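Local atomic coordinates of hydrazine synthase subunit gamma (Candidatus Kuenenia stuttgartiensis, PDB entry 5C2V), a protein that catalyses the reduction of nitric oxide to hydroxylamine, the first half-reaction of hydrazine synthesis, and carries two c-type hemes. Residues C66-W78 with G86-R98. Sequence-based numbering, arbitrary orientation.
With CA (calcium ion), chain U; CA (calcium ion), chain S; HEC (heme c), chain V.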
loop_
_atom_site.group_PDB
_atom_site.type_symbol
_atom_site.label_atom_id
_atom_site.label_comp_id
_atom_site.label_asym_id
_atom_site.label_seq_id
_atom_site.Cartn_x
_atom_site.Cartn_y
_atom_site.Cartn_z
ATOM N N CYS C 66 -13.817 38.613 -22.513
ATOM C CA CYS C 66 -13.589 38.538 -23.957
ATOM C C CYS C 66 -13.752 39.900 -24.645
ATOM O O CYS C 66 -12.829 40.395 -25.292
ATOM C CB CYS C 66 -14.533 37.515 -24.593
ATOM S SG CYS C 66 -13.972 35.796 -24.450
ATOM N N HIS C 67 -14.949 40.471 -24.519
ATOM C CA HIS C 67 -15.328 41.732 -25.163
ATOM C C HIS C 67 -14.825 42.915 -24.359
ATOM O O HIS C 67 -15.145 44.067 -24.628
ATOM C CB HIS C 67 -16.840 41.797 -25.343
ATOM C CG HIS C 67 -17.377 40.683 -26.178
ATOM N ND1 HIS C 67 -17.142 40.578 -27.531
ATOM C CD2 HIS C 67 -18.111 39.589 -25.844
ATOM C CE1 HIS C 67 -17.720 39.488 -28.000
ATOM N NE2 HIS C 67 -18.313 38.871 -26.990
ATOM N N TYR C 68 -14.048 42.570 -23.347
ATOM C CA TYR C 68 -13.450 43.455 -22.360
ATOM C C TYR C 68 -14.523 44.255 -21.566
ATOM O O TYR C 68 -15.693 43.901 -21.642
ATOM C CB TYR C 68 -12.445 44.340 -23.123
ATOM C CG TYR C 68 -11.770 45.377 -22.314
ATOM C CD1 TYR C 68 -10.740 45.040 -21.408
ATOM C CD2 TYR C 68 -12.149 46.696 -22.430
ATOM C CE1 TYR C 68 -10.136 46.017 -20.660
ATOM C CE2 TYR C 68 -11.562 47.644 -21.685
ATOM C CZ TYR C 68 -10.568 47.345 -20.817
ATOM O OH TYR C 68 -9.950 48.318 -20.063
ATOM N N GLU C 69 -14.179 45.318 -20.833
ATOM C CA GLU C 69 -15.215 45.992 -20.026
ATOM C C GLU C 69 -15.604 47.423 -20.434
ATOM O O GLU C 69 -16.547 47.990 -19.880
ATOM C CB GLU C 69 -14.829 45.978 -18.542
ATOM C CG GLU C 69 -13.853 47.038 -18.112
ATOM C CD GLU C 69 -12.449 46.509 -18.013
ATOM O OE1 GLU C 69 -11.565 47.265 -17.563
ATOM O OE2 GLU C 69 -12.233 45.333 -18.373
ATOM N N ARG C 70 -14.877 47.993 -21.391
ATOM C CA ARG C 70 -15.224 49.270 -21.999
ATOM C C ARG C 70 -16.160 48.920 -23.149
ATOM O O ARG C 70 -16.591 49.773 -23.930
ATOM C CB ARG C 70 -13.973 50.019 -22.476
ATOM C CG ARG C 70 -13.043 50.475 -21.351
ATOM C CD ARG C 70 -11.681 50.861 -21.922
ATOM N NE ARG C 70 -10.678 51.058 -20.868
ATOM C CZ ARG C 70 -9.380 51.215 -21.100
ATOM N NH1 ARG C 70 -8.919 51.176 -22.343
ATOM N NH2 ARG C 70 -8.544 51.408 -20.098
ATOM N N GLY C 71 -16.451 47.625 -23.227
ATOM C CA GLY C 71 -17.291 47.047 -24.252
ATOM C C GLY C 71 -16.686 47.177 -25.632
ATOM O O GLY C 71 -17.325 47.718 -26.529
ATOM N N GLN C 72 -15.452 46.714 -25.809
ATOM C CA GLN C 72 -14.844 46.748 -27.135
ATOM C C GLN C 72 -14.435 45.355 -27.607
ATOM O O GLN C 72 -15.190 44.699 -28.326
ATOM C CB GLN C 72 -13.625 47.673 -27.119
ATOM C CG GLN C 72 -13.880 49.016 -26.457
ATOM C CD GLN C 72 -12.638 49.879 -26.399
ATOM O OE1 GLN C 72 -11.909 49.873 -25.406
ATOM N NE2 GLN C 72 -12.386 50.624 -27.468
ATOM N N THR C 73 -13.274 44.898 -27.139
ATOM C CA THR C 73 -12.771 43.542 -27.378
ATOM C C THR C 73 -11.378 43.381 -26.771
ATOM O O THR C 73 -10.671 44.368 -26.562
ATOM C CB THR C 73 -12.695 43.197 -28.886
ATOM O OG1 THR C 73 -12.262 41.841 -29.051
ATOM C CG2 THR C 73 -11.737 44.133 -29.609
ATOM N N THR C 74 -10.986 42.141 -26.491
ATOM C CA THR C 74 -9.624 41.854 -26.040
ATOM C C THR C 74 -8.710 41.392 -27.172
ATOM O O THR C 74 -7.496 41.286 -26.994
ATOM C CB THR C 74 -9.615 40.790 -24.929
ATOM O OG1 THR C 74 -10.328 39.628 -25.370
ATOM C CG2 THR C 74 -10.266 41.334 -23.668
ATOM N N GLY C 75 -9.295 41.117 -28.333
ATOM C CA GLY C 75 -8.542 40.597 -29.459
ATOM C C GLY C 75 -8.229 39.115 -29.348
ATOM O O GLY C 75 -7.485 38.569 -30.164
ATOM N N LEU C 76 -8.795 38.461 -28.337
ATOM C CA LEU C 76 -8.575 37.032 -28.130
ATOM C C LEU C 76 -9.282 36.197 -29.193
ATOM O O LEU C 76 -10.448 36.432 -29.507
ATOM C CB LEU C 76 -9.046 36.612 -26.736
ATOM C CG LEU C 76 -8.192 37.074 -25.554
ATOM C CD1 LEU C 76 -8.868 36.729 -24.237
ATOM C CD2 LEU C 76 -6.804 36.454 -25.623
ATOM N N ILE C 77 -8.568 35.217 -29.738
ATOM C CA ILE C 77 -9.104 34.372 -30.800
ATOM C C ILE C 77 -9.473 32.991 -30.263
ATOM O O ILE C 77 -8.639 32.292 -29.688
ATOM C CB ILE C 77 -8.097 34.232 -31.956
ATOM C CG1 ILE C 77 -7.688 35.618 -32.462
ATOM C CG2 ILE C 77 -8.682 33.388 -33.078
ATOM C CD1 ILE C 77 -6.625 35.595 -33.535
ATOM N N TRP C 78 -10.729 32.601 -30.463
ATOM C CA TRP C 78 -11.264 31.385 -29.859
ATOM C C TRP C 78 -11.750 30.376 -30.889
ATOM O O TRP C 78 -12.045 30.733 -32.030
ATOM C CB TRP C 78 -12.416 31.733 -28.919
ATOM C CG TRP C 78 -12.031 32.673 -27.832
ATOM C CD1 TRP C 78 -12.224 34.023 -27.807
ATOM C CD2 TRP C 78 -11.377 32.337 -26.605
ATOM N NE1 TRP C 78 -11.733 34.549 -26.637
ATOM C CE2 TRP C 78 -11.208 33.534 -25.882
ATOM C CE3 TRP C 78 -10.921 31.139 -26.046
ATOM C CZ2 TRP C 78 -10.599 33.568 -24.631
ATOM C CZ3 TRP C 78 -10.319 31.176 -24.804
ATOM C CH2 TRP C 78 -10.163 32.381 -24.110
ATOM N N GLY C 86 -11.407 23.729 -35.431
ATOM C CA GLY C 86 -10.308 24.127 -36.289
ATOM C C GLY C 86 -10.653 25.384 -37.062
ATOM O O GLY C 86 -9.838 25.908 -37.821
ATOM N N SER C 87 -11.877 25.864 -36.866
ATOM C CA SER C 87 -12.334 27.111 -37.465
ATOM C C SER C 87 -12.299 28.217 -36.426
ATOM O O SER C 87 -13.118 28.226 -35.514
ATOM C CB SER C 87 -13.751 26.965 -38.017
ATOM O OG SER C 87 -14.673 26.665 -36.984
ATOM N N TRP C 88 -11.375 29.159 -36.589
ATOM C CA TRP C 88 -11.101 30.165 -35.566
ATOM C C TRP C 88 -11.895 31.455 -35.746
ATOM O O TRP C 88 -12.130 31.895 -36.871
ATOM C CB TRP C 88 -9.606 30.492 -35.548
ATOM C CG TRP C 88 -8.744 29.294 -35.324
ATOM C CD1 TRP C 88 -8.133 28.530 -36.276
ATOM C CD2 TRP C 88 -8.405 28.711 -34.063
ATOM N NE1 TRP C 88 -7.429 27.510 -35.683
ATOM C CE2 TRP C 88 -7.580 27.598 -34.325
ATOM C CE3 TRP C 88 -8.716 29.023 -32.736
ATOM C CZ2 TRP C 88 -7.063 26.799 -33.309
ATOM C CZ3 TRP C 88 -8.203 28.227 -31.730
ATOM C CH2 TRP C 88 -7.385 27.128 -32.022
ATOM N N LYS C 89 -12.307 32.055 -34.632
ATOM C CA LYS C 89 -12.996 33.342 -34.677
ATOM C C LYS C 89 -12.434 34.386 -33.713
ATOM O O LYS C 89 -12.432 34.208 -32.495
ATOM C CB LYS C 89 -14.488 33.164 -34.406
ATOM C CG LYS C 89 -15.252 32.589 -35.577
ATOM C CD LYS C 89 -15.234 33.512 -36.783
ATOM C CE LYS C 89 -16.229 33.047 -37.833
ATOM N NZ LYS C 89 -16.027 31.615 -38.193
ATOM N N ASN C 90 -11.957 35.474 -34.306
ATOM C CA ASN C 90 -11.567 36.701 -33.621
ATOM C C ASN C 90 -12.734 37.237 -32.784
ATOM O O ASN C 90 -13.883 37.205 -33.222
ATOM C CB ASN C 90 -11.086 37.700 -34.694
ATOM C CG ASN C 90 -11.205 39.166 -34.293
ATOM O OD1 ASN C 90 -11.257 39.523 -33.124
ATOM N ND2 ASN C 90 -11.246 40.031 -35.298
ATOM N N THR C 91 -12.446 37.713 -31.574
ATOM C CA THR C 91 -13.498 38.217 -30.690
ATOM C C THR C 91 -14.079 39.521 -31.227
ATOM O O THR C 91 -13.354 40.487 -31.464
ATOM C CB THR C 91 -12.985 38.440 -29.251
ATOM O OG1 THR C 91 -12.502 37.202 -28.716
ATOM C CG2 THR C 91 -14.102 38.968 -28.359
ATOM N N LYS C 92 -15.396 39.540 -31.408
ATOM C CA LYS C 92 -16.074 40.660 -32.054
ATOM C C LYS C 92 -15.975 41.968 -31.275
ATOM O O LYS C 92 -16.090 41.992 -30.050
ATOM C CB LYS C 92 -17.547 40.319 -32.286
ATOM C CG LYS C 92 -17.874 39.913 -33.714
ATOM C CD LYS C 92 -17.708 41.087 -34.665
ATOM C CE LYS C 92 -18.083 40.710 -36.088
ATOM N NZ LYS C 92 -17.924 41.851 -37.033
ATOM N N TYR C 93 -15.758 43.054 -32.011
ATOM C CA TYR C 93 -15.770 44.399 -31.451
ATOM C C TYR C 93 -17.223 44.855 -31.328
ATOM O O TYR C 93 -17.923 44.976 -32.333
ATOM C CB TYR C 93 -14.957 45.339 -32.346
ATOM C CG TYR C 93 -14.680 46.712 -31.781
ATOM C CD1 TYR C 93 -13.608 46.930 -30.925
ATOM C CD2 TYR C 93 -15.468 47.799 -32.129
ATOM C CE1 TYR C 93 -13.342 48.189 -30.419
ATOM C CE2 TYR C 93 -15.210 49.058 -31.629
ATOM C CZ TYR C 93 -14.149 49.248 -30.770
ATOM O OH TYR C 93 -13.891 50.504 -30.268
ATOM N N ILE C 94 -17.676 45.105 -30.102
ATOM C CA ILE C 94 -19.107 45.293 -29.856
ATOM C C ILE C 94 -19.596 46.745 -29.783
ATOM O O ILE C 94 -20.770 46.980 -29.498
ATOM C CB ILE C 94 -19.547 44.571 -28.559
ATOM C CG1 ILE C 94 -18.712 45.027 -27.365
ATOM C CG2 ILE C 94 -19.446 43.064 -28.729
ATOM C CD1 ILE C 94 -19.167 44.430 -26.049
ATOM N N ARG C 95 -18.720 47.716 -30.021
ATOM C CA ARG C 95 -19.176 49.103 -30.113
ATOM C C ARG C 95 -19.987 49.304 -31.391
ATOM O O ARG C 95 -19.584 48.852 -32.463
ATOM C CB ARG C 95 -18.004 50.086 -30.083
ATOM C CG ARG C 95 -17.265 50.170 -28.758
ATOM C CD ARG C 95 -18.182 50.614 -27.630
ATOM N NE ARG C 95 -17.428 51.031 -26.451
ATOM C CZ ARG C 95 -17.171 52.298 -26.138
ATOM N NH1 ARG C 95 -17.619 53.278 -26.910
ATOM N NH2 ARG C 95 -16.474 52.586 -25.047
ATOM N N GLY C 96 -21.126 49.979 -31.268
ATOM C CA GLY C 96 -21.987 50.249 -32.407
ATOM C C GLY C 96 -22.494 48.987 -33.079
ATOM O O GLY C 96 -22.439 48.858 -34.302
ATOM N N GLY C 97 -22.993 48.053 -32.276
ATOM C CA GLY C 97 -23.412 46.759 -32.781
ATOM C C GLY C 97 -24.769 46.738 -33.458
ATOM O O GLY C 97 -24.990 45.955 -34.382
ATOM N N ARG C 98 -25.680 47.593 -33.005
ATOM C CA ARG C 98 -27.054 47.574 -33.500
ATOM C C ARG C 98 -27.182 48.145 -34.911
ATOM O O ARG C 98 -28.156 47.874 -35.611
ATOM C CB ARG C 98 -27.975 48.346 -32.550
ATOM C CG ARG C 98 -27.735 49.849 -32.522
ATOM C CD ARG C 98 -28.826 50.566 -31.739
ATOM N NE ARG C 98 -28.665 52.017 -31.781
ATOM C CZ ARG C 98 -29.531 52.882 -31.264
ATOM N NH1 ARG C 98 -30.630 52.447 -30.662
ATOM N NH2 ARG C 98 -29.301 54.186 -31.352
HETATM CA CA CA U . -14.815 27.215 -34.228
HETATM CA CA CA S . -10.752 41.777 -34.228
HETATM FE FE HEC V . -19.259 37.196 -27.538
HETATM C CHA HEC V . -19.413 37.621 -30.945
HETATM C CHB HEC V . -21.823 39.411 -27.155
HETATM C CHC HEC V . -19.280 36.587 -24.141
HETATM C CHD HEC V . -16.241 35.594 -27.783
HETATM N NA HEC V . -20.435 38.288 -28.829
HETATM C C1A HEC V . -20.285 38.382 -30.197
HETATM C C2A HEC V . -21.188 39.413 -30.683
HETATM C C3A HEC V . -21.855 39.901 -29.625
HETATM C C4A HEC V . -21.391 39.203 -28.444
HETATM C CMA HEC V . -22.934 41.008 -29.614
HETATM C CAA HEC V . -21.347 39.837 -32.166
HETATM C CBA HEC V . -20.955 41.298 -32.383
HETATM C CGA HEC V . -21.163 41.684 -33.824
HETATM O O1A HEC V . -21.497 40.792 -34.646
HETATM O O2A HEC V . -20.992 42.887 -34.152
HETATM N NB HEC V . -20.274 37.968 -25.910
HETATM C C1B HEC V . -21.452 38.677 -26.049
HETATM C C2B HEC V . -22.226 38.506 -24.836
HETATM C C3B HEC V . -21.522 37.733 -23.999
HETATM C C4B HEC V . -20.282 37.376 -24.660
HETATM C CMB HEC V . -23.609 39.141 -24.576
HETATM C CAB HEC V . -21.933 37.272 -22.581
HETATM C CBB HEC V . -23.092 36.254 -22.646
HETATM N NC HEC V . -17.983 36.278 -26.200
HETATM C C1C HEC V . -18.200 36.103 -24.848
HETATM C C2C HEC V . -17.176 35.213 -24.339
HETATM C C3C HEC V . -16.265 35.054 -25.309
HETATM C C4C HEC V . -16.800 35.645 -26.524
HETATM C CMC HEC V . -16.963 34.915 -22.837
HETATM C CAC HEC V . -14.948 34.250 -25.210
HETATM C CBC HEC V . -15.251 32.744 -25.043
HETATM N ND HEC V . -17.982 36.746 -29.119
HETATM C C1D HEC V . -16.862 35.927 -28.972
HETATM C C2D HEC V . -16.449 35.470 -30.279
HETATM C C3D HEC V . -17.438 36.105 -31.267
HETATM C C4D HEC V . -18.354 36.878 -30.457
HETATM C CMD HEC V . -15.262 34.542 -30.612
HETATM C CAD HEC V . -17.460 35.942 -32.800
HETATM C CBD HEC V . -18.171 34.635 -33.138
HETATM C CGD HEC V . -18.225 34.460 -34.631
HETATM O O1D HEC V . -18.785 33.434 -35.099
HETATM O O2D HEC V . -17.708 35.348 -35.353
HETATM O O HOH W 1 -12.922 42.529 -33.490
HETATM O O HOH W 2 -9.887 42.172 -32.062
HETATM O O HOH W 3 -14.647 29.341 -33.107
HETATM O O HOH W 4 -20.338 35.473 -28.054
#
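With chi1 at -60°, H67 holds its imidazole anti to its own carbonyl carbon, where ND1 meets the backbone of 86-98; NE2 binds the heme iron at 2.0 Å. ND1 donates to K92 O at 3.1 Å, with the oxygen in the ring plane. Together with the iron bond, this restrains the rotation of the imidazole. T73 has OG1 anti to its backbone N (chi1 -177°), which directs the hydroxyl to T91 O, 3.0 Å away and approached from above the carbonyl plane; T73 OG1 in turn accepts from G75 N, making an ST turn.

C66 and H67 end the CXXCH heme-binding motif of a c-type cytochrome, and the thioether from C66 SG to the heme ties down the same loop. The two segments form a short antiparallel hairpin, 77-78 with 89-90: W78 and K89 are the hydrogen-bonded pair, both bonds nearly straight. The W78 ring lies with one face over the thioether carbon CAC and its edge toward T91 OG1, 3.3 Å from CD1. Beyond T73, at the R70 end, R95 NE and NH2 grip R70 O side-on, at 2.9 Å from NE, with the carbonyl oxygen close to the guanidinium plane; Q4 of the beta subunit also donates to this oxygen, and R95 NH1 bonds to E155 O. Q72 and Y93 run side by side, their amide and ring planes 61° apart, and Q72 NE2 donates to Y93 OH at 3.2 Å. In strand 89-90, N90 OD1 binds a calcium ion, whose site T269 and S267 help complete; N90 ND2 is hydrogen-bonded to F271 O.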